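Local coordinates for peridinin-chlorophyll A protein (Amphidinium carterae, PDB 2C9E) that probably serves as a water-soluble antenna that captures blue-green sunlight, carrying peridinin and chlorophyll a inside a largely helical shell, at residues Glu95-Ala98 with Arg99-Ala102; Asn130-Phe133 with Glu134-Ala138; Lys137-Asp140 with Ser141-Ala144. All coordinates share one frame; numbering follows the deposited sequence.

Interaction 1 of 3, residues Glu95-Ala98 with Arg99-Ala102; sequences EALA and RMIA. With PID (peridinin), chain F.
Two successive turns toward the C-terminal end of helix 87-102 form part of the pigment-lined wall of this helical antenna protein, with a salt bridge between Glu-95 and Arg-99 one turn apart on one side and apolar side chains facing peridinin and chlorophyll a on another. Regular i to i+4 backbone bonds run through the segment; the shortest include Met-100 N to Ala-96 O at 2.8 Å. Glu-95 and Arg-99 lie alongside each other and point the same way. The arginine chain runs straight from CG to NE, while the glutamate bends at chi2 (147°), which brings its carboxylate to the edge of the guanidinium group, with OE2 tilted out of that plane. Arg-99 NH2 reaches Glu-95 OE2 at 2.7 Å, nearly in line with the C-O bond, and NE adds a weak bond to the same oxygen. The two planar groups are 27° apart. The same NH2 also meets Asp-1 in a second salt bridge, so two acidic groups share this arginine and join the helix to the N terminus. Leu-97 and Met-100 also run side by side, with CD2 and CE 3.8 Å apart, and both touch chlorophyll a. Peridinin rests on two branches from successive turns: Leu-97 CD1 lies 3.5 Å from C17 of the polyene, and Ile-101 CD1 approaches C12 of the lactone ring at 3.4 Å.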
# COMPACT_ATOMS: atom_id res chain seq x y z
N GLU A 95 -13.52 10.98 7.32
CA GLU A 95 -14.79 11.08 6.61
C GLU A 95 -14.62 10.62 5.19
O GLU A 95 -15.50 9.95 4.65
CB GLU A 95 -15.33 12.51 6.66
CG GLU A 95 -16.54 12.71 5.71
CD GLU A 95 -17.55 13.71 6.24
OE1 GLU A 95 -17.17 14.74 6.86
OE2 GLU A 95 -18.76 13.45 6.02
N ALA A 96 -13.49 10.96 4.57
CA ALA A 96 -13.23 10.49 3.21
C ALA A 96 -13.17 8.93 3.22
O ALA A 96 -13.80 8.27 2.39
CB ALA A 96 -11.92 11.06 2.69
N LEU A 97 -12.44 8.34 4.16
CA LEU A 97 -12.37 6.85 4.24
C LEU A 97 -13.76 6.26 4.50
O LEU A 97 -14.09 5.18 3.99
CB LEU A 97 -11.45 6.41 5.39
CG LEU A 97 -9.94 6.51 5.15
CD1 LEU A 97 -9.16 6.21 6.41
CD2 LEU A 97 -9.58 5.53 4.03
N ALA A 98 -14.58 6.93 5.30
CA ALA A 98 -15.88 6.37 5.58
C ALA A 98 -16.67 6.30 4.31
O ALA A 98 -17.35 5.32 4.05
CB ALA A 98 -16.62 7.22 6.70
N ARG A 99 -16.57 7.35 3.50
CA ARG A 99 -17.30 7.39 2.24
C ARG A 99 -16.71 6.39 1.25
O ARG A 99 -17.44 5.71 0.53
CB ARG A 99 -17.32 8.84 1.70
CG ARG A 99 -18.22 9.74 2.60
CD ARG A 99 -18.47 11.16 2.11
NE ARG A 99 -19.17 11.98 3.13
CZ ARG A 99 -20.40 11.76 3.60
NH1 ARG A 99 -21.17 10.76 3.18
NH2 ARG A 99 -20.88 12.56 4.53
N MET A 100 -15.38 6.25 1.24
CA MET A 100 -14.82 5.30 0.32
C MET A 100 -15.23 3.89 0.73
O MET A 100 -15.47 3.03 -0.13
CB MET A 100 -13.30 5.45 0.27
CG MET A 100 -12.59 4.45 -0.65
SD MET A 100 -10.77 4.55 -0.26
CE MET A 100 -10.62 3.33 1.16
N ILE A 101 -15.30 3.62 2.04
CA ILE A 101 -15.68 2.26 2.45
C ILE A 101 -17.16 1.98 2.16
O ILE A 101 -17.57 0.81 1.96
CB ILE A 101 -15.36 2.01 3.96
CG1 ILE A 101 -13.85 2.11 4.15
CG2 ILE A 101 -15.90 0.65 4.42
CD1 ILE A 101 -13.42 2.10 5.53
N ALA A 102 -17.96 3.04 2.13
CA ALA A 102 -19.38 2.87 1.83
C ALA A 102 -19.56 2.37 0.38
O ALA A 102 -20.55 1.75 0.04
CB ALA A 102 -20.12 4.21 2.04
C1 PID F . -18.35 -3.53 8.63
C2 PID F . -19.56 -4.45 8.43
C3 PID F . -19.82 -4.64 6.93
C4 PID F . -20.13 -3.27 6.32
C5 PID F . -18.93 -2.32 6.34
C6 PID F . -18.07 -2.42 7.62
C7 PID F . -17.36 -1.25 7.94
C8 PID F . -15.99 -1.17 8.21
C9 PID F . -15.30 0.02 8.50
C10 PID F . -15.82 1.31 8.57
C11 PID F . -13.99 0.14 8.67
C12 PID F . -13.66 1.43 8.83
C13 PID F . -12.37 1.92 9.02
C14 PID F . -11.99 3.25 9.19
C15 PID F . -10.64 3.56 9.36
C16 PID F . -10.10 4.83 9.51
C17 PID F . -8.72 5.04 9.67
C18 PID F . -8.18 6.32 9.78
C19 PID F . -6.81 6.57 9.91
C20 PID F . -6.37 7.90 9.97
C21 PID F . -5.03 8.31 10.06
C22 PID F . -4.73 9.67 10.08
C23 PID F . -3.50 10.11 10.12
C24 PID F . -2.26 10.52 10.09
C25 PID F . -1.49 10.73 8.78
C26 PID F . -0.24 9.85 8.82
C27 PID F . 0.60 10.06 10.09
C28 PID F . -0.24 9.88 11.37
C29 PID F . -1.48 10.79 11.38
C30 PID F . 2.73 9.25 9.40
C31 PID F . 3.87 8.25 9.48
CM1 PID F . -17.95 -3.35 10.10
CM2 PID F . -19.50 -0.91 6.16
CM3 PID F . -18.08 -2.65 5.11
CM4 PID F . -13.03 4.38 9.16
CM5 PID F . -3.89 7.28 10.09
CM6 PID F . -2.32 10.27 7.57
CM7 PID F . -1.14 12.20 8.59
CM8 PID F . -2.33 10.48 12.61
O1 PID F . -17.28 -3.62 7.68
O2 PID F . -20.95 -5.50 6.73
O3 PID F . -17.00 1.63 8.43
O4 PID F . -14.80 2.19 8.78
O5 PID F . -1.08 12.16 11.36
O6 PID F . 1.59 9.02 10.12
O7 PID F . 2.86 10.29 8.75

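Interaction 2 of 3, residues Asn130-Phe133 with Glu134-Ala138; sequences NNAF and EAEKA. With PID (peridinin), chain D.
An N-cap opens helix 132-152, and the residue just before the cap reaches into a peridinin pocket. Asn-131 is the capping residue. Its OD1 accepts a hydrogen bond from Glu-134 N at 2.8 Å, a donor lying in the plane of the amide on a lone pair, with an N-H...O angle of 160°. The torsion that places CG opposite the backbone N (chi1 169°) carries the amide back over the first turn, where OD1 also packs against Glu-134 CB. The two side chains cross at about a right angle, their amide and carboxylate planes 76° apart, and Glu-134 OE1 lies 3.6 Å from Asn-131 CB. That carboxylate also forms a salt bridge with Lys-20. The main chain of Asn-131 takes part as well: its O receives Ala-135 N at 2.9 Å in an almost straight bond, the first of a series continued by Glu-136 N to Ala-132 O and Lys-137 N to Phe-133 O. Farther round the turn, the Glu-136 carboxylate stands perpendicular to the Phe-133 ring, with OE1 4.0 Å from CD1. On the pigment side, Asn-130 ND2 donates a bent hydrogen bond to the lactone carbonyl O3 of peridinin at 3.0 Å, and Ala-135 CB comes within 3.3 Å of the same oxygen. Asn-130 ND2 also lies 3.0 Å from the ring oxygen O4. Gln-123 NE2 gives this pigment another hydrogen bond. Adjacent asparagines thus divide two tasks, one accepting from a helix N-H and the other donating to the carotenoid. Because the lactone carbonyl is conjugated with the polyene, a hydrogen bond at O3 would be expected to draw electron density toward that oxygen and could influence the pigment's absorption.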
# COMPACT_ATOMS: atom_id res chain seq x y z
N ASN A 130 -2.43 1.82 24.97
CA ASN A 130 -3.37 2.93 25.05
C ASN A 130 -4.01 2.95 26.45
O ASN A 130 -3.83 2.03 27.29
CB ASN A 130 -4.53 2.80 24.03
CG ASN A 130 -4.06 2.78 22.58
OD1 ASN A 130 -3.04 3.38 22.21
ND2 ASN A 130 -4.83 2.10 21.74
N ASN A 131 -4.74 4.03 26.73
CA ASN A 131 -5.44 4.08 27.99
C ASN A 131 -6.66 3.21 27.70
O ASN A 131 -7.39 3.44 26.74
CB ASN A 131 -5.86 5.49 28.32
CG ASN A 131 -6.81 5.53 29.47
OD1 ASN A 131 -8.02 5.22 29.33
ND2 ASN A 131 -6.29 5.88 30.64
N ALA A 132 -6.89 2.21 28.53
CA ALA A 132 -8.01 1.32 28.26
C ALA A 132 -9.40 1.93 28.16
O ALA A 132 -10.16 1.57 27.25
CB ALA A 132 -8.01 0.18 29.26
N PHE A 133 -9.77 2.84 29.07
CA PHE A 133 -11.09 3.46 29.04
C PHE A 133 -11.19 4.29 27.75
O PHE A 133 -12.24 4.38 27.08
CB PHE A 133 -11.30 4.40 30.26
CG PHE A 133 -11.64 3.70 31.57
CD1 PHE A 133 -12.65 2.74 31.64
CD2 PHE A 133 -10.96 4.04 32.74
CE1 PHE A 133 -12.98 2.11 32.88
CE2 PHE A 133 -11.27 3.44 33.98
CZ PHE A 133 -12.28 2.47 34.05
N GLU A 134 -10.09 4.93 27.42
CA GLU A 134 -10.08 5.75 26.23
C GLU A 134 -10.32 4.89 24.98
O GLU A 134 -11.24 5.15 24.23
CB GLU A 134 -8.74 6.48 26.16
CG GLU A 134 -8.71 7.59 25.17
CD GLU A 134 -7.61 8.62 25.50
OE1 GLU A 134 -6.67 8.29 26.25
OE2 GLU A 134 -7.70 9.77 24.99
N ALA A 135 -9.53 3.85 24.77
CA ALA A 135 -9.72 2.99 23.58
C ALA A 135 -11.16 2.38 23.56
O ALA A 135 -11.78 2.25 22.51
CB ALA A 135 -8.65 1.85 23.58
N GLU A 136 -11.70 2.00 24.71
CA GLU A 136 -13.04 1.40 24.73
C GLU A 136 -14.08 2.35 24.20
O GLU A 136 -14.94 1.97 23.40
CB GLU A 136 -13.38 0.92 26.12
CG GLU A 136 -12.62 -0.37 26.43
CD GLU A 136 -12.44 -0.63 27.93
OE1 GLU A 136 -13.11 0.07 28.76
OE2 GLU A 136 -11.63 -1.52 28.26
N LYS A 137 -13.99 3.60 24.64
CA LYS A 137 -14.88 4.66 24.21
C LYS A 137 -14.67 4.87 22.69
O LYS A 137 -15.63 5.03 21.94
CB LYS A 137 -14.56 5.94 25.01
CG LYS A 137 -15.32 7.20 24.55
CD LYS A 137 -15.13 8.32 25.55
CE LYS A 137 -15.10 9.62 24.84
NZ LYS A 137 -13.67 9.83 24.36
N ALA A 138 -13.42 4.88 22.23
CA ALA A 138 -13.15 5.02 20.81
C ALA A 138 -13.80 3.85 20.00
O ALA A 138 -14.41 4.08 18.95
CB ALA A 138 -11.65 5.03 20.59
C1 PID D . -9.06 -4.76 22.34
C2 PID D . -9.80 -5.52 23.45
C3 PID D . -11.28 -5.15 23.40
C4 PID D . -11.42 -3.64 23.66
C5 PID D . -10.84 -2.78 22.53
C6 PID D . -9.55 -3.36 21.94
C7 PID D . -8.65 -2.41 21.43
C8 PID D . -8.34 -2.20 20.09
C9 PID D . -7.45 -1.23 19.61
C10 PID D . -6.72 -0.30 20.35
C11 PID D . -7.12 -1.06 18.33
C12 PID D . -6.19 -0.10 18.24
C13 PID D . -5.48 0.19 17.07
C14 PID D . -4.45 1.12 16.88
C15 PID D . -3.82 1.18 15.64
C16 PID D . -2.72 1.98 15.32
C17 PID D . -2.13 1.88 14.05
C18 PID D . -0.96 2.54 13.69
C19 PID D . -0.37 2.36 12.43
C20 PID D . 0.87 2.94 12.12
C21 PID D . 1.58 2.80 10.93
C22 PID D . 2.84 3.39 10.81
C23 PID D . 3.66 3.32 9.78
C24 PID D . 4.54 3.22 8.82
C25 PID D . 4.64 4.23 7.66
C26 PID D . 5.11 3.59 6.35
C27 PID D . 6.34 2.69 6.51
C28 PID D . 5.98 1.58 7.49
C29 PID D . 5.60 2.11 8.88
C30 PID D . 7.83 1.68 4.92
C31 PID D . 8.19 1.38 3.47
CM1 PID D . -7.59 -5.13 22.21
CM2 PID D . -10.62 -1.39 23.11
CM3 PID D . -11.89 -2.68 21.41
CM4 PID D . -3.99 2.02 18.03
CM5 PID D . 0.96 2.07 9.74
CM6 PID D . 3.29 4.91 7.39
CM7 PID D . 5.66 5.31 8.08
CM8 PID D . 5.11 0.92 9.72
O1 PID D . -9.78 -4.52 21.13
O2 PID D . -11.97 -5.85 24.44
O3 PID D . -6.83 -0.07 21.56
O4 PID D . -5.93 0.41 19.49
O5 PID D . 6.78 2.65 9.49
O6 PID D . 6.60 2.21 5.18
O7 PID D . 8.67 1.51 5.81

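Interaction 3 of 3, residues Lys137-Asp140 with Ser141-Ala144; sequences KAYD and SFKA. With DGD (digalactosyl diacyl glycerol (dgdg)), chain G.
Helix 132-152 passes through residues 137-144 with regular i to i+4 bonds, and Ala-138 O accepts twice, from Phe-142 N at 2.8 Å and from Ser-141 OG at 3.0 Å. Three side chains carry the contact with the galactolipid. Lys-143 lays its aliphatic part across one face of the Tyr-139 ring, a CH-pi contact in which CG stands 3.9 Å from the ring centroid, displaced toward the rim. Its bend at chi3 (-78°) leads NZ past the ring toward the sugar oxygen O5E, 3.6 Å away; a long salt bridge to Asp-140 OD1 lies nearby. Tyr-139 CE1 meets the edge of the Phe-142 ring at CD2, 3.9 Å away, while lipid C2B sits over the centre of one face of that phenylalanine. Tyr-139 OH approaches the inner galactose at C5D, 3.6 Å off. Replacing Tyr-139 with an alanine would probably leave the Lys-143 chain without the ring it lies on, open a gap beside the Phe-142 edge and remove a wall of the sugar site. The chemistry is that of an amphiphile's pocket: aromatic carbon receives the acyl chain, and polar groups approach the galactoses.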
# COMPACT_ATOMS: atom_id res chain seq x y z
N LYS A 137 -13.99 3.60 24.64
CA LYS A 137 -14.88 4.66 24.21
C LYS A 137 -14.67 4.87 22.69
O LYS A 137 -15.63 5.03 21.94
CB LYS A 137 -14.56 5.94 25.01
CG LYS A 137 -15.32 7.20 24.55
CD LYS A 137 -15.13 8.32 25.55
CE LYS A 137 -15.10 9.62 24.84
NZ LYS A 137 -13.67 9.83 24.36
N ALA A 138 -13.42 4.88 22.23
CA ALA A 138 -13.15 5.02 20.81
C ALA A 138 -13.80 3.85 20.00
O ALA A 138 -14.41 4.08 18.95
CB ALA A 138 -11.65 5.03 20.59
N TYR A 139 -13.68 2.63 20.50
CA TYR A 139 -14.25 1.48 19.79
C TYR A 139 -15.76 1.57 19.73
O TYR A 139 -16.38 1.23 18.72
CB TYR A 139 -13.83 0.14 20.45
CG TYR A 139 -14.40 -1.07 19.73
CD1 TYR A 139 -14.05 -1.35 18.40
CD2 TYR A 139 -15.31 -1.92 20.35
CE1 TYR A 139 -14.58 -2.42 17.73
CE2 TYR A 139 -15.86 -3.00 19.68
CZ TYR A 139 -15.48 -3.24 18.37
OH TYR A 139 -15.97 -4.34 17.72
N ASP A 140 -16.40 2.02 20.80
CA ASP A 140 -17.84 2.14 20.67
C ASP A 140 -18.22 3.16 19.61
O ASP A 140 -19.20 2.96 18.88
CB ASP A 140 -18.53 2.38 22.02
CG ASP A 140 -19.24 1.09 22.51
OD1 ASP A 140 -18.54 0.15 22.96
OD2 ASP A 140 -20.49 0.97 22.35
N SER A 141 -17.42 4.23 19.48
CA SER A 141 -17.71 5.25 18.46
C SER A 141 -17.34 4.69 17.06
O SER A 141 -17.95 5.07 16.07
CB SER A 141 -16.95 6.55 18.75
OG SER A 141 -15.70 6.59 18.07
N PHE A 142 -16.35 3.80 16.99
CA PHE A 142 -15.99 3.13 15.71
C PHE A 142 -17.20 2.26 15.24
O PHE A 142 -17.60 2.28 14.06
CB PHE A 142 -14.74 2.26 15.88
CG PHE A 142 -14.42 1.41 14.67
CD1 PHE A 142 -13.92 1.96 13.51
CD2 PHE A 142 -14.60 0.03 14.71
CE1 PHE A 142 -13.61 1.14 12.42
CE2 PHE A 142 -14.29 -0.76 13.62
CZ PHE A 142 -13.80 -0.20 12.50
N LYS A 143 -17.80 1.50 16.17
CA LYS A 143 -18.94 0.70 15.82
C LYS A 143 -20.06 1.55 15.25
O LYS A 143 -20.66 1.21 14.23
CB LYS A 143 -19.43 -0.06 17.03
CG LYS A 143 -18.42 -1.09 17.56
CD LYS A 143 -19.12 -2.14 18.38
CE LYS A 143 -19.45 -1.66 19.77
NZ LYS A 143 -19.81 -2.83 20.66
N ALA A 144 -20.35 2.68 15.90
CA ALA A 144 -21.44 3.53 15.40
C ALA A 144 -21.12 4.03 13.99
O ALA A 144 -22.00 4.16 13.15
CB ALA A 144 -21.71 4.70 16.37
C1A DGD G . -9.31 -4.46 11.87
C2A DGD G . -8.01 -4.13 11.17
C3A DGD G . -7.83 -4.95 9.85
C4A DGD G . -6.77 -4.35 8.96
C5A DGD G . -7.08 -4.55 7.49
C6A DGD G . -5.95 -4.13 6.59
C7A DGD G . -5.71 -2.62 6.57
C8A DGD G . -4.27 -2.23 6.06
C9A DGD G . -4.29 -1.53 4.64
CAA DGD G . -4.23 -0.02 4.75
CBA DGD G . -4.18 0.80 3.45
CCA DGD G . -2.98 0.59 2.53
CDA DGD G . -3.09 1.63 1.37
CEA DGD G . -1.94 1.62 0.35
CFA DGD G . -0.56 2.08 0.91
CGA DGD G . -0.28 3.55 0.58
CHA DGD G . 0.82 4.17 1.45
CIA DGD G . 0.77 3.80 2.92
O1A DGD G . -9.86 -5.53 11.55
C1B DGD G . -10.82 -1.53 15.72
C2B DGD G . -10.89 -0.06 15.43
C3B DGD G . -10.02 0.76 16.38
C4B DGD G . -10.70 0.93 17.74
C5B DGD G . -10.42 2.26 18.38
C6B DGD G . -9.57 2.05 19.63
C7B DGD G . -8.25 2.82 19.56
C8B DGD G . -8.30 3.96 18.58
C9B DGD G . -7.24 3.86 17.50
CAB DGD G . -6.46 5.18 17.45
CBB DGD G . -5.51 5.22 16.31
CCB DGD G . -5.51 6.59 15.72
CDB DGD G . -5.92 6.57 14.26
CEB DGD G . -7.36 6.90 14.15
CFB DGD G . -8.23 5.70 14.30
CGB DGD G . -8.04 4.71 13.16
CHB DGD G . -8.72 3.39 13.48
CIB DGD G . -7.78 2.35 14.12
O1B DGD G . -10.12 -1.93 16.68
O1G DGD G . -9.52 -4.06 13.10
C1G DGD G . -10.76 -4.45 13.61
C2G DGD G . -10.87 -3.75 14.97
O2G DGD G . -11.05 -2.30 14.68
C3G DGD G . -12.07 -4.36 15.72
O3G DGD G . -11.50 -5.61 16.16
C1D DGD G . -12.44 -6.51 16.72
C2D DGD G . -11.84 -7.96 16.73
O2D DGD G . -11.62 -8.40 15.39
C3D DGD G . -12.86 -8.88 17.36
O3D DGD G . -12.36 -10.23 17.38
C4D DGD G . -13.26 -8.38 18.75
O4D DGD G . -12.16 -8.45 19.64
C5D DGD G . -13.68 -6.93 18.66
O5D DGD G . -14.83 -6.82 20.75
C6D DGD G . -13.70 -6.34 20.05
O6D DGD G . -12.70 -6.09 18.05
C1E DGD G . -14.45 -7.29 22.06
C2E DGD G . -15.35 -8.45 22.44
O2E DGD G . -15.15 -9.53 21.50
C3E DGD G . -16.82 -7.93 22.36
O3E DGD G . -17.73 -8.94 22.82
C4E DGD G . -16.93 -6.70 23.25
O4E DGD G . -16.52 -7.05 24.57
C5E DGD G . -15.95 -5.63 22.71
O6E DGD G . -14.68 -6.21 23.00
C6E DGD G . -16.08 -4.32 23.50
O5E DGD G . -17.27 -3.61 23.12

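Overall arrangement
Followed from the N terminus, interaction 1 comes first, near the end of helix 87-102. The chain then passes through helices 106-111 and 119-128 before interaction 2 starts helix 132-152, and interaction 3 continues along that helix, sharing Lys-137 and Ala-138 with it. All three are local, so none closes a long loop, and none nests within or crosses another. The centres of interactions 2 and 3 are about 10 Å apart; those of interactions 1 and 3 are about 16 Å apart, without touching. Helix 2-18 packs against all three, and Val-149, farther along helix 132-152, meets Ala-98, Ile-101 and Ala-102, bringing helices 87-102 and 132-152 together beside the pigments and lipid.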